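Local coordinates for programmed cell death 6-interacting protein (Homo sapiens, PDB 5WA1) that works in endosomal sorting, membrane repair and cytokinesis, and uses its Bro1 domain, the part modelled here, to interact with CHMP4 proteins of ESCRT-III, at residues F25-T33 and C143-Q154; F114-K122 and T197-L208. One frame throughout, in Å; residues are numbered along the deposited sequence.

Interaction 1: F25-T33 and C143-Q154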
loop_
_atom_site.group_PDB
_atom_site.type_symbol
_atom_site.label_atom_id
_atom_site.label_comp_id
_atom_site.label_asym_id
_atom_site.label_seq_id
_atom_site.Cartn_x
_atom_site.Cartn_y
_atom_site.Cartn_z
ATOM N N PHE A 25 0.536 5.707 9.627
ATOM C CA PHE A 25 0.490 4.872 8.437
ATOM C C PHE A 25 1.835 4.866 7.720
ATOM O O PHE A 25 2.569 5.855 7.722
ATOM C CB PHE A 25 -0.610 5.359 7.486
ATOM C CG PHE A 25 -1.993 4.968 7.927
ATOM C CD1 PHE A 25 -2.713 5.775 8.792
ATOM C CD2 PHE A 25 -2.561 3.780 7.494
ATOM C CE1 PHE A 25 -3.983 5.406 9.211
ATOM C CE2 PHE A 25 -3.830 3.404 7.908
ATOM C CZ PHE A 25 -4.541 4.219 8.769
ATOM N N ILE A 26 2.158 3.729 7.134
ATOM C CA ILE A 26 3.416 3.543 6.428
ATOM C C ILE A 26 3.220 3.960 4.978
ATOM O O ILE A 26 2.219 3.595 4.350
ATOM C CB ILE A 26 3.880 2.083 6.521
ATOM C CG1 ILE A 26 4.149 1.704 7.982
ATOM C CG2 ILE A 26 5.131 1.850 5.650
ATOM C CD1 ILE A 26 4.200 0.199 8.202
ATOM N N SER A 27 4.161 4.743 4.454
ATOM C CA SER A 27 4.227 5.058 3.037
ATOM C C SER A 27 5.657 4.836 2.561
ATOM O O SER A 27 6.584 4.654 3.354
ATOM C CB SER A 27 3.773 6.493 2.750
ATOM O OG SER A 27 4.590 7.425 3.424
ATOM N N VAL A 28 5.833 4.846 1.245
ATOM C CA VAL A 28 7.082 4.450 0.608
ATOM C C VAL A 28 7.646 5.653 -0.138
ATOM O O VAL A 28 6.909 6.355 -0.838
ATOM C CB VAL A 28 6.863 3.263 -0.349
ATOM C CG1 VAL A 28 8.174 2.827 -0.988
ATOM C CG2 VAL A 28 6.211 2.101 0.402
ATOM N N GLN A 29 8.947 5.890 0.016
ATOM C CA GLN A 29 9.610 6.946 -0.739
ATOM C C GLN A 29 9.771 6.540 -2.202
ATOM O O GLN A 29 9.936 5.360 -2.525
ATOM C CB GLN A 29 10.976 7.265 -0.127
ATOM C CG GLN A 29 10.897 7.852 1.275
ATOM C CD GLN A 29 10.221 9.216 1.301
ATOM O OE1 GLN A 29 9.039 9.332 1.635
ATOM N NE2 GLN A 29 10.974 10.255 0.957
ATOM N N LEU A 30 9.715 7.532 -3.092
ATOM C CA LEU A 30 9.850 7.274 -4.516
ATOM C C LEU A 30 11.316 7.051 -4.879
ATOM O O LEU A 30 12.226 7.580 -4.237
ATOM C CB LEU A 30 9.282 8.442 -5.331
ATOM C CG LEU A 30 7.776 8.493 -5.645
ATOM C CD1 LEU A 30 6.915 8.598 -4.395
ATOM C CD2 LEU A 30 7.482 9.647 -6.587
ATOM N N LYS A 31 11.538 6.252 -5.922
ATOM C CA LYS A 31 12.882 6.058 -6.449
ATOM C C LYS A 31 13.290 7.255 -7.297
ATOM O O LYS A 31 12.464 7.851 -7.990
ATOM C CB LYS A 31 12.955 4.777 -7.283
ATOM C CG LYS A 31 12.627 3.509 -6.497
ATOM C CD LYS A 31 12.443 2.288 -7.401
ATOM C CE LYS A 31 13.689 1.972 -8.223
ATOM N NZ LYS A 31 14.948 1.954 -7.422
ATOM N N LYS A 32 14.567 7.610 -7.227
ATOM C CA LYS A 32 15.118 8.685 -8.033
ATOM C C LYS A 32 15.742 8.111 -9.299
ATOM O O LYS A 32 16.208 6.967 -9.324
ATOM C CB LYS A 32 16.163 9.470 -7.235
ATOM C CG LYS A 32 15.629 10.100 -5.962
ATOM C CD LYS A 32 16.759 10.675 -5.130
ATOM C CE LYS A 32 16.295 11.029 -3.726
ATOM N NZ LYS A 32 17.448 11.409 -2.862
ATOM N N THR A 33 15.734 8.907 -10.363
ATOM C CA THR A 33 16.330 8.470 -11.614
ATOM C C THR A 33 17.042 9.648 -12.256
ATOM O O THR A 33 16.722 10.810 -11.988
ATOM C CB THR A 33 15.280 7.882 -12.576
ATOM O OG1 THR A 33 15.917 7.442 -13.784
ATOM C CG2 THR A 33 14.219 8.915 -12.914
ATOM N N CYS A 143 10.366 0.269 -12.342
ATOM C CA CYS A 143 10.676 1.366 -11.434
ATOM C C CYS A 143 9.597 2.436 -11.478
ATOM O O CYS A 143 9.268 3.030 -10.446
ATOM C CB CYS A 143 12.034 1.971 -11.789
ATOM S SG CYS A 143 13.410 0.822 -11.659
ATOM N N VAL A 144 9.053 2.711 -12.666
ATOM C CA VAL A 144 7.954 3.665 -12.765
ATOM C C VAL A 144 6.732 3.150 -12.014
ATOM O O VAL A 144 6.077 3.901 -11.282
ATOM C CB VAL A 144 7.646 3.971 -14.243
ATOM C CG1 VAL A 144 6.293 4.643 -14.384
ATOM C CG2 VAL A 144 8.722 4.856 -14.801
ATOM N N LEU A 145 6.414 1.861 -12.163
ATOM C CA LEU A 145 5.271 1.326 -11.429
ATOM C C LEU A 145 5.517 1.354 -9.925
ATOM O O LEU A 145 4.575 1.540 -9.147
ATOM C CB LEU A 145 4.949 -0.099 -11.889
ATOM C CG LEU A 145 3.682 -0.684 -11.244
ATOM C CD1 LEU A 145 2.497 0.256 -11.448
ATOM C CD2 LEU A 145 3.378 -2.087 -11.777
ATOM N N PHE A 146 6.772 1.177 -9.502
ATOM C CA PHE A 146 7.117 1.331 -8.092
ATOM C C PHE A 146 6.754 2.720 -7.590
ATOM O O PHE A 146 6.194 2.872 -6.500
ATOM C CB PHE A 146 8.615 1.073 -7.891
ATOM C CG PHE A 146 9.044 1.053 -6.440
ATOM C CD1 PHE A 146 9.341 2.234 -5.771
ATOM C CD2 PHE A 146 9.158 -0.148 -5.758
ATOM C CE1 PHE A 146 9.726 2.215 -4.440
ATOM C CE2 PHE A 146 9.556 -0.180 -4.427
ATOM C CZ PHE A 146 9.839 1.003 -3.768
ATOM N N ASN A 147 7.090 3.752 -8.365
ATOM C CA ASN A 147 6.808 5.115 -7.930
ATOM C C ASN A 147 5.320 5.423 -7.976
ATOM O O ASN A 147 4.842 6.221 -7.167
ATOM C CB ASN A 147 7.608 6.117 -8.774
ATOM C CG ASN A 147 9.061 6.212 -8.329
ATOM O OD1 ASN A 147 9.527 5.377 -7.559
ATOM N ND2 ASN A 147 9.777 7.227 -8.807
ATOM N N CYS A 148 4.572 4.823 -8.912
ATOM C CA CYS A 148 3.117 4.957 -8.866
ATOM C C CYS A 148 2.585 4.435 -7.538
ATOM O O CYS A 148 1.813 5.114 -6.848
ATOM C CB CYS A 148 2.461 4.194 -10.015
ATOM S SG CYS A 148 2.868 4.780 -11.681
ATOM N N ALA A 149 2.998 3.221 -7.170
ATOM C CA ALA A 149 2.561 2.630 -5.907
ATOM C C ALA A 149 3.021 3.465 -4.717
ATOM O O ALA A 149 2.243 3.723 -3.788
ATOM C CB ALA A 149 3.091 1.200 -5.801
ATOM N N ALA A 150 4.284 3.900 -4.731
ATOM C CA ALA A 150 4.827 4.683 -3.623
ATOM C C ALA A 150 4.099 6.012 -3.478
ATOM O O ALA A 150 3.716 6.409 -2.370
ATOM C CB ALA A 150 6.328 4.911 -3.839
ATOM N N LEU A 151 3.916 6.736 -4.586
ATOM C CA LEU A 151 3.198 8.002 -4.500
ATOM C C LEU A 151 1.753 7.783 -4.062
ATOM O O LEU A 151 1.219 8.554 -3.254
ATOM C CB LEU A 151 3.279 8.750 -5.841
ATOM C CG LEU A 151 2.615 10.131 -5.852
ATOM C CD1 LEU A 151 3.271 11.050 -4.835
ATOM C CD2 LEU A 151 2.627 10.782 -7.237
ATOM N N ALA A 152 1.117 6.710 -4.543
ATOM C CA ALA A 152 -0.234 6.392 -4.084
ATOM C C ALA A 152 -0.262 6.121 -2.583
ATOM O O ALA A 152 -1.205 6.524 -1.888
ATOM C CB ALA A 152 -0.786 5.185 -4.842
ATOM N N SER A 153 0.762 5.430 -2.064
ATOM C CA SER A 153 0.821 5.186 -0.623
ATOM C C SER A 153 0.991 6.488 0.144
ATOM O O SER A 153 0.442 6.638 1.241
ATOM C CB SER A 153 1.963 4.218 -0.285
ATOM O OG SER A 153 3.218 4.898 -0.227
ATOM N N GLN A 154 1.730 7.448 -0.421
ATOM C CA GLN A 154 1.911 8.725 0.259
ATOM C C GLN A 154 0.633 9.550 0.242
ATOM O O GLN A 154 0.297 10.205 1.238
ATOM C CB GLN A 154 3.058 9.506 -0.380
ATOM C CG GLN A 154 4.417 8.819 -0.236
ATOM C CD GLN A 154 5.549 9.703 -0.726
ATOM O OE1 GLN A 154 5.451 10.925 -0.670
ATOM N NE2 GLN A 154 6.624 9.090 -1.223
HETATM O O HOH W 1 9.409 10.547 -1.881
#
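Asn147 reaches out from its helix and grips the backbone of Lys31 with both ends of its amide. OD1 of Asn147 accepts from Lys31 N at 2.7 Å, while Asn147 ND2 donates to Lys31 O at 2.9 Å in a nearly straight bond that lies in that carbonyl's plane, on a lone pair. Two bonds to one residue fix the rotation of the amide.

Two turns on, Ser153 and Gln154 do the same work for Val28. Ser153 OG, held between its own backbone N and carbonyl carbon (chi1 81°), gives its proton to Ala150 O and takes the N-H of Val28 at 3.0 Å. From Gln154 an extended side chain brings NE2 to Val28 O at 2.8 Å, and a water links the same NE2 to Leu30 N.

Between these two sets of bonds the packing is mostly apolar. CG1 of Val28 meets Phe146 CZ at 3.7 Å, and CD1 of Leu30 rests on the CB atoms of Ala150 and Leu151. Gln29 O, at the ring edge of Phe146, is buried without a polar partner.

Lys31 bends at chi3 and chi4, laying CD obliquely against the Phe146 ring (3.5 Å to Phe146 CD1) and CE beside Cys143 SG; its NZ goes on to Lys117 O and Asp199.

An extended N-terminal segment thus lies along helix 137-157 of the Bro1 domain, its backbone bound by helix side chains.

Interaction 2: F114-K122 and T197-L208; sequences FTWKDAFDK and TVDISPDTVGTL
Asp118 and Asp199 lie against each other with stacked carboxylates, their planes 27° apart and Asp118 OD2 only 3.4 Å from Asp199 OD1. Two acceptors this close would be expected to repel, but N-H groups and a lysine lie beside them. Asp118 OD2 takes the backbone N-H of Asp199 on its syn side at 3.1 Å, and Asp199 OD2 accepts from Ala119 N at 2.7 Å, from above its carboxylate plane. The same OD2 forms a salt bridge with Lys31, whose positive charge probably offsets some of the repulsion.

Each acid is also braced from its own segment. With CG anti to its backbone N (chi1 -166°), Asp118 turns OD1 forward along the chain to the N-H groups of Phe120 and Asp121, which arrive from opposite faces of the carboxylate: an Asx turn extended into an Asx motif. Thr197 OG1 donates to Asp199 OD1 at 2.6 Å.

This polar knot is the tight part. The Phe120 side is looser: its ring lies almost perpendicular to the Asp199 carboxylate, with Phe120 CD2 3.6 Å from Asp199 CB. Further round the ring, Phe120 CE2 is 3.8 Å from Thr204 CG2, and the edge at Phe120 CZ meets Leu208 CD1 at 3.9 Å. Ala119 CB sits over one ring face. At the exposed Val198, a water bridges Asp118 OD2 and Val198 N.

The contact joins the loop that follows strand 114-117, itself paired antiparallel with strand 131-134, to the turn leading into helix 202-226 and to that helix's first turns; Ala119 packs on Phe146 of helix 137-157, and Leu208 on Phe181 of helix 164-191.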
loop_
_atom_site.group_PDB
_atom_site.type_symbol
_atom_site.label_atom_id
_atom_site.label_comp_id
_atom_site.label_asym_id
_atom_site.label_seq_id
_atom_site.Cartn_x
_atom_site.Cartn_y
_atom_site.Cartn_z
ATOM N N PHE A 114 18.461 3.387 -18.601
ATOM C CA PHE A 114 17.785 4.005 -17.472
ATOM C C PHE A 114 18.563 3.691 -16.205
ATOM O O PHE A 114 18.910 2.530 -15.951
ATOM C CB PHE A 114 16.345 3.512 -17.360
ATOM C CG PHE A 114 15.577 3.607 -18.647
ATOM C CD1 PHE A 114 15.005 4.805 -19.045
ATOM C CD2 PHE A 114 15.430 2.494 -19.459
ATOM C CE1 PHE A 114 14.295 4.889 -20.233
ATOM C CE2 PHE A 114 14.725 2.568 -20.646
ATOM C CZ PHE A 114 14.157 3.766 -21.034
ATOM N N THR A 115 18.861 4.730 -15.433
ATOM C CA THR A 115 19.592 4.605 -14.182
ATOM C C THR A 115 18.663 4.991 -13.045
ATOM O O THR A 115 18.114 6.096 -13.043
ATOM C CB THR A 115 20.836 5.490 -14.183
ATOM O OG1 THR A 115 21.682 5.108 -15.271
ATOM C CG2 THR A 115 21.598 5.336 -12.877
ATOM N N TRP A 116 18.496 4.082 -12.086
ATOM C CA TRP A 116 17.604 4.278 -10.954
ATOM C C TRP A 116 18.345 3.961 -9.667
ATOM O O TRP A 116 19.212 3.083 -9.627
ATOM C CB TRP A 116 16.362 3.394 -11.052
ATOM C CG TRP A 116 15.407 3.820 -12.113
ATOM C CD1 TRP A 116 15.500 3.573 -13.452
ATOM C CD2 TRP A 116 14.197 4.563 -11.922
ATOM N NE1 TRP A 116 14.424 4.121 -14.110
ATOM C CE2 TRP A 116 13.609 4.735 -13.193
ATOM C CE3 TRP A 116 13.556 5.102 -10.803
ATOM C CZ2 TRP A 116 12.408 5.420 -13.374
ATOM C CZ3 TRP A 116 12.361 5.784 -10.985
ATOM C CH2 TRP A 116 11.805 5.938 -12.260
ATOM N N LYS A 117 18.004 4.694 -8.641
ATOM C CA LYS A 117 18.597 4.535 -7.354
ATOM C C LYS A 117 17.674 3.726 -6.433
ATOM O O LYS A 117 16.480 3.720 -6.605
ATOM C CB LYS A 117 18.825 5.906 -6.793
ATOM C CG LYS A 117 19.751 5.956 -5.622
ATOM C CD LYS A 117 19.766 7.349 -5.054
ATOM C CE LYS A 117 20.483 7.351 -3.727
ATOM N NZ LYS A 117 20.010 8.477 -2.887
ATOM N N ASP A 118 18.247 3.018 -5.474
ATOM C CA ASP A 118 17.438 2.234 -4.544
ATOM C C ASP A 118 16.566 3.151 -3.697
ATOM O O ASP A 118 17.023 4.189 -3.207
ATOM C CB ASP A 118 18.332 1.384 -3.645
ATOM C CG ASP A 118 17.558 0.312 -2.899
ATOM O OD1 ASP A 118 17.017 0.610 -1.811
ATOM O OD2 ASP A 118 17.487 -0.829 -3.403
ATOM N N ALA A 119 15.295 2.760 -3.520
ATOM C CA ALA A 119 14.386 3.562 -2.713
ATOM C C ALA A 119 14.768 3.543 -1.237
ATOM O O ALA A 119 14.460 4.496 -0.509
ATOM C CB ALA A 119 12.951 3.066 -2.884
ATOM N N PHE A 120 15.435 2.482 -0.776
ATOM C CA PHE A 120 15.657 2.264 0.649
ATOM C C PHE A 120 17.126 2.277 1.035
ATOM O O PHE A 120 17.495 2.939 2.012
ATOM C CB PHE A 120 15.031 0.929 1.085
ATOM C CG PHE A 120 13.584 0.797 0.727
ATOM C CD1 PHE A 120 12.660 1.727 1.173
ATOM C CD2 PHE A 120 13.147 -0.257 -0.063
ATOM C CE1 PHE A 120 11.331 1.605 0.847
ATOM C CE2 PHE A 120 11.817 -0.377 -0.406
ATOM C CZ PHE A 120 10.907 0.551 0.055
ATOM N N ASP A 121 17.966 1.553 0.305
ATOM C CA ASP A 121 19.386 1.421 0.635
ATOM C C ASP A 121 20.098 2.708 0.250
ATOM O O ASP A 121 20.385 2.947 -0.925
ATOM C CB ASP A 121 19.981 0.221 -0.093
ATOM C CG ASP A 121 21.353 -0.165 0.429
ATOM O OD1 ASP A 121 22.008 0.661 1.100
ATOM O OD2 ASP A 121 21.772 -1.311 0.170
ATOM N N LYS A 122 20.392 3.549 1.240
ATOM C CA LYS A 122 21.068 4.808 0.955
ATOM C C LYS A 122 22.553 4.621 0.678
ATOM O O LYS A 122 23.175 5.508 0.082
ATOM C CB LYS A 122 20.855 5.789 2.109
ATOM C CG LYS A 122 19.396 6.182 2.288
ATOM C CD LYS A 122 19.214 7.237 3.363
ATOM C CE LYS A 122 17.748 7.620 3.501
ATOM N NZ LYS A 122 17.519 8.587 4.611
ATOM N N THR A 197 17.905 -4.217 -7.911
ATOM C CA THR A 197 18.162 -3.679 -6.586
ATOM C C THR A 197 17.180 -4.299 -5.597
ATOM O O THR A 197 16.141 -4.849 -5.976
ATOM C CB THR A 197 18.057 -2.152 -6.584
ATOM O OG1 THR A 197 16.920 -1.741 -7.357
ATOM C CG2 THR A 197 19.317 -1.530 -7.188
ATOM N N VAL A 198 17.532 -4.233 -4.312
ATOM C CA VAL A 198 16.718 -4.906 -3.304
ATOM C C VAL A 198 15.332 -4.270 -3.201
ATOM O O VAL A 198 14.351 -4.957 -2.892
ATOM C CB VAL A 198 17.449 -4.914 -1.948
ATOM C CG1 VAL A 198 16.597 -5.583 -0.874
ATOM C CG2 VAL A 198 18.783 -5.631 -2.073
ATOM N N ASP A 199 15.211 -2.972 -3.496
ATOM C CA ASP A 199 13.936 -2.294 -3.277
ATOM C C ASP A 199 12.835 -2.843 -4.187
ATOM O O ASP A 199 11.681 -2.973 -3.760
ATOM C CB ASP A 199 14.096 -0.784 -3.468
ATOM C CG ASP A 199 14.542 -0.404 -4.876
ATOM O OD1 ASP A 199 14.993 -1.292 -5.638
ATOM O OD2 ASP A 199 14.454 0.801 -5.211
ATOM N N ILE A 200 13.167 -3.199 -5.429
ATOM C CA ILE A 200 12.166 -3.728 -6.356
ATOM C C ILE A 200 12.222 -5.248 -6.448
ATOM O O ILE A 200 11.503 -5.843 -7.257
ATOM C CB ILE A 200 12.296 -3.088 -7.752
ATOM C CG1 ILE A 200 13.650 -3.412 -8.378
ATOM C CG2 ILE A 200 12.056 -1.586 -7.654
ATOM C CD1 ILE A 200 13.772 -2.973 -9.841
ATOM N N SER A 201 13.049 -5.893 -5.630
ATOM C CA SER A 201 13.148 -7.341 -5.671
ATOM C C SER A 201 11.860 -7.965 -5.131
ATOM O O SER A 201 11.175 -7.371 -4.290
ATOM C CB SER A 201 14.353 -7.820 -4.864
ATOM O OG SER A 201 14.118 -7.685 -3.465
ATOM N N PRO A 202 11.502 -9.161 -5.620
ATOM C CA PRO A 202 10.193 -9.752 -5.272
ATOM C C PRO A 202 9.914 -9.839 -3.781
ATOM O O PRO A 202 8.768 -9.623 -3.363
ATOM C CB PRO A 202 10.266 -11.140 -5.919
ATOM C CG PRO A 202 11.194 -10.952 -7.093
ATOM C CD PRO A 202 12.217 -9.942 -6.651
ATOM N N ASP A 203 10.927 -10.144 -2.965
ATOM C CA ASP A 203 10.692 -10.239 -1.525
ATOM C C ASP A 203 10.283 -8.893 -0.935
ATOM O O ASP A 203 9.368 -8.820 -0.108
ATOM C CB ASP A 203 11.937 -10.776 -0.826
ATOM C CG ASP A 203 11.950 -12.286 -0.749
ATOM O OD1 ASP A 203 11.278 -12.923 -1.589
ATOM O OD2 ASP A 203 12.621 -12.836 0.151
ATOM N N THR A 204 10.947 -7.817 -1.354
ATOM C CA THR A 204 10.636 -6.501 -0.810
ATOM C C THR A 204 9.257 -6.025 -1.250
ATOM O O THR A 204 8.474 -5.541 -0.425
ATOM C CB THR A 204 11.703 -5.490 -1.228
ATOM O OG1 THR A 204 12.990 -5.954 -0.808
ATOM C CG2 THR A 204 11.422 -4.134 -0.595
ATOM N N VAL A 205 8.950 -6.124 -2.551
ATOM C CA VAL A 205 7.680 -5.580 -3.029
ATOM C C VAL A 205 6.521 -6.480 -2.630
ATOM O O VAL A 205 5.392 -6.007 -2.471
ATOM C CB VAL A 205 7.704 -5.334 -4.551
ATOM C CG1 VAL A 205 8.498 -4.062 -4.872
ATOM C CG2 VAL A 205 8.269 -6.533 -5.302
ATOM N N GLY A 206 6.767 -7.777 -2.443
ATOM C CA GLY A 206 5.743 -8.623 -1.853
ATOM C C GLY A 206 5.370 -8.181 -0.450
ATOM O O GLY A 206 4.191 -8.177 -0.079
ATOM N N THR A 207 6.365 -7.793 0.352
ATOM C CA THR A 207 6.054 -7.326 1.702
ATOM C C THR A 207 5.352 -5.972 1.664
ATOM O O THR A 207 4.381 -5.751 2.390
ATOM C CB THR A 207 7.322 -7.257 2.557
ATOM O OG1 THR A 207 7.839 -8.578 2.743
ATOM C CG2 THR A 207 7.021 -6.653 3.929
ATOM N N LEU A 208 5.828 -5.057 0.817
ATOM C CA LEU A 208 5.139 -3.781 0.654
ATOM C C LEU A 208 3.698 -3.988 0.202
ATOM O O LEU A 208 2.800 -3.257 0.630
ATOM C CB LEU A 208 5.881 -2.901 -0.359
ATOM C CG LEU A 208 7.277 -2.444 0.075
ATOM C CD1 LEU A 208 7.982 -1.730 -1.077
ATOM C CD2 LEU A 208 7.167 -1.533 1.282
HETATM O O HOH W 2 19.923 -2.461 -3.468
#

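The centres of interactions 1 and 2 lie about 10 Å apart, and Lys31 joins them directly: packed in interaction 1, it sends its NZ to Asp199 and Lys117 of interaction 2. Trp116 adds a second joint, packing against both Thr33 and Cys143. Along the chain the segments alternate, 25-33, 114-122, 143-154, 197-208, so the two contacts interlock within one Bro1 domain. Between them they bring the N-terminal segment, the small two-stranded sheet, helix 137-157 and the start of helix 202-226 into one continuous patch. Segment 197-208 opens the region that interacts with CHMP4 proteins, and is thereby fastened to the earlier part of the domain.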